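Local coordinates for protein TSC1 N-terminal domain (Chaetomium thermophilum, PDB 7A0M) that binds lysosomal phosphoinositides as part of the TSC complex, a binding required for translocation of the complex and for mTORC1 regulation, at the interface of chains A and B. Coordinates in Å, arbitrary orientation; residue numbers count along the deposited sequence, not the author numbering. Chains: chain A/B, TSC1 N-terminal domain.

The interface of chains A and B. Residues chain A 327, 339, 342, 369-370, 373; chain B 378-380, 383.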
ATOM      1  N   PHE A 327     -11.771  -4.225   8.624  1.00 36.09           N
ATOM      2  CA  PHE A 327     -11.286  -3.267   7.634  1.00 38.72           C
ATOM      3  C   PHE A 327     -10.632  -3.982   6.458  1.00 31.28           C
ATOM      4  O   PHE A 327     -10.856  -3.618   5.298  1.00 41.04           O
ATOM      5  CB  PHE A 327     -10.303  -2.292   8.288  1.00 40.09           C
ATOM      6  CG  PHE A 327      -9.805  -1.207   7.365  1.00 38.62           C
ATOM      7  CD1 PHE A 327      -8.765  -1.448   6.477  1.00 31.22           C
ATOM      8  CD2 PHE A 327     -10.370   0.057   7.396  1.00 43.69           C
ATOM      9  CE1 PHE A 327      -8.308  -0.453   5.634  1.00 31.94           C
ATOM     10  CE2 PHE A 327      -9.916   1.057   6.553  1.00 47.29           C
ATOM     11  CZ  PHE A 327      -8.883   0.801   5.673  1.00 30.87           C
ATOM     12  N   VAL A 339     -13.483   3.275   0.632  1.00 32.77           N
ATOM     13  CA  VAL A 339     -12.806   4.549   0.852  1.00 43.87           C
ATOM     14  C   VAL A 339     -13.713   5.712   0.475  1.00 41.62           C
ATOM     15  O   VAL A 339     -13.566   6.820   1.006  1.00 39.57           O
ATOM     16  CB  VAL A 339     -11.469   4.600   0.087  1.00 40.05           C
ATOM     17  CG1 VAL A 339     -10.604   3.402   0.448  1.00 30.81           C
ATOM     18  CG2 VAL A 339     -11.707   4.663  -1.416  1.00 41.96           C
ATOM     19  N   ILE A 342     -15.697   6.231   3.609  1.00 46.04           N
ATOM     20  CA  ILE A 342     -14.902   6.947   4.602  1.00 49.91           C
ATOM     21  C   ILE A 342     -14.778   8.414   4.220  1.00 48.90           C
ATOM     22  O   ILE A 342     -14.772   9.295   5.090  1.00 45.00           O
ATOM     23  CB  ILE A 342     -13.521   6.277   4.756  1.00 45.78           C
ATOM     24  CG1 ILE A 342     -13.680   4.840   5.258  1.00 40.69           C
ATOM     25  CG2 ILE A 342     -12.631   7.075   5.697  1.00 35.98           C
ATOM     26  CD1 ILE A 342     -12.380   4.066   5.328  1.00 29.76           C
ATOM     27  N   SER A 369      -9.519   5.947  10.929  1.00 45.57           N
ATOM     28  CA  SER A 369      -9.158   5.000   9.882  1.00 43.01           C
ATOM     29  C   SER A 369      -7.697   5.105   9.462  1.00 46.02           C
ATOM     30  O   SER A 369      -7.237   4.270   8.675  1.00 47.56           O
ATOM     31  CB  SER A 369     -10.053   5.201   8.656  1.00 41.39           C
ATOM     32  OG  SER A 369     -11.414   4.972   8.969  1.00 42.34           O
ATOM     33  N   GLU A 370      -6.966   6.106   9.961  1.00 52.01           N
ATOM     34  CA  GLU A 370      -5.581   6.306   9.540  1.00 50.02           C
ATOM     35  C   GLU A 370      -4.702   5.108   9.888  1.00 60.30           C
ATOM     36  O   GLU A 370      -3.890   4.670   9.065  1.00 62.51           O
ATOM     37  CB  GLU A 370      -5.020   7.582  10.168  1.00 50.71           C
ATOM     38  CG  GLU A 370      -5.337   8.839   9.377  1.00 49.59           C
ATOM     39  CD  GLU A 370      -4.670   8.847   8.014  1.00 55.37           C
ATOM     40  OE1 GLU A 370      -3.423   8.902   7.961  1.00 58.46           O
ATOM     41  OE2 GLU A 370      -5.392   8.792   6.995  1.00 52.42           O
ATOM     42  N   ARG A 373      -5.342   2.558   7.334  1.00 42.69           N
ATOM     43  CA  ARG A 373      -4.836   2.930   6.016  1.00 50.49           C
ATOM     44  C   ARG A 373      -3.349   2.626   5.891  1.00 39.28           C
ATOM     45  O   ARG A 373      -2.895   2.122   4.855  1.00 43.88           O
ATOM     46  CB  ARG A 373      -5.090   4.413   5.749  1.00 37.14           C
ATOM     47  CG  ARG A 373      -4.617   4.865   4.378  1.00 40.26           C
ATOM     48  CD  ARG A 373      -4.644   6.377   4.244  1.00 46.33           C
ATOM     49  NE  ARG A 373      -3.736   7.018   5.193  1.00 52.47           N
ATOM     50  CZ  ARG A 373      -2.415   7.073   5.045  1.00 44.12           C
ATOM     51  NH1 ARG A 373      -1.835   6.525   3.984  1.00 39.77           N
ATOM     52  NH2 ARG A 373      -1.668   7.676   5.959  1.00 40.99           N
TER
ATOM     53  N   LEU B 378      -1.963   2.765   0.810  1.00 42.36           N
ATOM     54  CA  LEU B 378      -3.116   3.551   0.389  1.00 36.04           C
ATOM     55  C   LEU B 378      -2.907   5.022   0.735  1.00 44.18           C
ATOM     56  O   LEU B 378      -2.524   5.362   1.859  1.00 39.91           O
ATOM     57  CB  LEU B 378      -4.387   3.025   1.056  1.00 41.84           C
ATOM     58  CG  LEU B 378      -5.687   3.751   0.697  1.00 45.21           C
ATOM     59  CD1 LEU B 378      -6.038   3.543  -0.771  1.00 38.92           C
ATOM     60  CD2 LEU B 378      -6.827   3.300   1.597  1.00 40.72           C
ATOM     61  N   HIS B 379      -3.160   5.891  -0.238  1.00 43.51           N
ATOM     62  CA  HIS B 379      -2.905   7.317  -0.079  1.00 43.35           C
ATOM     63  C   HIS B 379      -4.051   7.973   0.689  1.00 39.49           C
ATOM     64  O   HIS B 379      -5.217   7.634   0.471  1.00 39.57           O
ATOM     65  CB  HIS B 379      -2.741   7.983  -1.443  1.00 35.01           C
ATOM     66  CG  HIS B 379      -2.064   9.316  -1.392  1.00 43.07           C
ATOM     67  ND1 HIS B 379      -2.683  10.448  -0.907  1.00 50.85           N
ATOM     68  CD2 HIS B 379      -0.827   9.704  -1.783  1.00 47.67           C
ATOM     69  CE1 HIS B 379      -1.853  11.472  -0.991  1.00 49.84           C
ATOM     70  NE2 HIS B 379      -0.720  11.047  -1.521  1.00 47.07           N
ATOM     71  N   PRO B 380      -3.749   8.903   1.599  1.00 48.36           N
ATOM     72  CA  PRO B 380      -4.829   9.587   2.332  1.00 49.23           C
ATOM     73  C   PRO B 380      -5.779  10.367   1.438  1.00 43.84           C
ATOM     74  O   PRO B 380      -6.913  10.634   1.858  1.00 48.35           O
ATOM     75  CB  PRO B 380      -4.074  10.523   3.288  1.00 54.47           C
ATOM     76  CG  PRO B 380      -2.700   9.966   3.383  1.00 56.09           C
ATOM     77  CD  PRO B 380      -2.412   9.292   2.079  1.00 53.20           C
ATOM     78  N   TYR B 383      -9.295   9.170   0.961  1.00 53.67           N
ATOM     79  CA  TYR B 383     -10.268   9.480   2.000  1.00 58.70           C
ATOM     80  C   TYR B 383     -10.743  10.917   1.955  1.00 47.74           C
ATOM     81  O   TYR B 383     -11.589  11.295   2.770  1.00 48.95           O
ATOM     82  CB  TYR B 383      -9.642   9.335   3.391  1.00 60.46           C
ATOM     83  CG  TYR B 383      -9.322   7.972   3.936  1.00 55.01           C
ATOM     84  CD1 TYR B 383      -9.813   6.817   3.355  1.00 49.67           C
ATOM     85  CD2 TYR B 383      -8.520   7.850   5.063  1.00 51.71           C
ATOM     86  CE1 TYR B 383      -9.507   5.573   3.886  1.00 52.76           C
ATOM     87  CE2 TYR B 383      -8.213   6.623   5.592  1.00 56.96           C
ATOM     88  CZ  TYR B 383      -8.709   5.489   5.003  1.00 60.13           C
ATOM     89  OH  TYR B 383      -8.388   4.272   5.551  1.00 69.66           O
TER
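B:Tyr383 pushes its ring between three helices of chain A, while A:Arg373 reaches the opposite way to the loop that leads up to that tyrosine. The apolar part centres on the ring, which is held from both sides. A:Ile342 lies against one face, its CG2 methyl 3.8 Å from the ring centroid and shifted toward the rim in a CH-pi contact; its other branch, ending in CD1, reaches CE1 of B:Tyr383 at 3.6 Å. The aliphatic stem of A:Arg373 passes the opposite face, its CD 3.8 Å from CE2 of B:Tyr383, while the CB of A:Ser369 packs near CE2 from the A:Ile342 side. At the tip, the phenol OH comes end-on to A:Phe327 CZ at 3.5 Å and makes at most a weak hydrogen bond to the carbonyl oxygen of A:Ser369. B:Leu378 packs its CB and CD2 against A:Arg373 CG, and the same CD2 touches A:Val339 CG1 at 3.9 Å.

The polar part is carried by the guanidinium of A:Arg373. The side chain leaves with CG anti to the backbone N (chi1 -179°), which sends it out toward chain B before it bends at chi3 (62°). NH1 donates to the carbonyl oxygen of B:Leu378 at 2.5 Å, in the guanidinium plane and nearly in line with the C=O bond. From the same chain, A:Glu370 takes NE and NH2 side-on, with a salt bridge of 2.9 Å from NH2 to OE1, fixing the rotation of the group. B:Pro380 CG sits over the centre of one guanidinium face, 3.3 Å from CZ. An alanine in place of A:Arg373 would probably leave the B:Leu378 carbonyl and the A:Glu370 carboxylate without their partner and uncover the B:Pro380 ring.

Chain A contributes helices 323-333, 335-343 and 360-373, and chain B a loop running into 3-10 helix 380-383. The patch lies toward the C-terminal end of this all-helical domain and recurs across a two-fold axis; the structure alone does not show whether this pairing occurs outside the crystal.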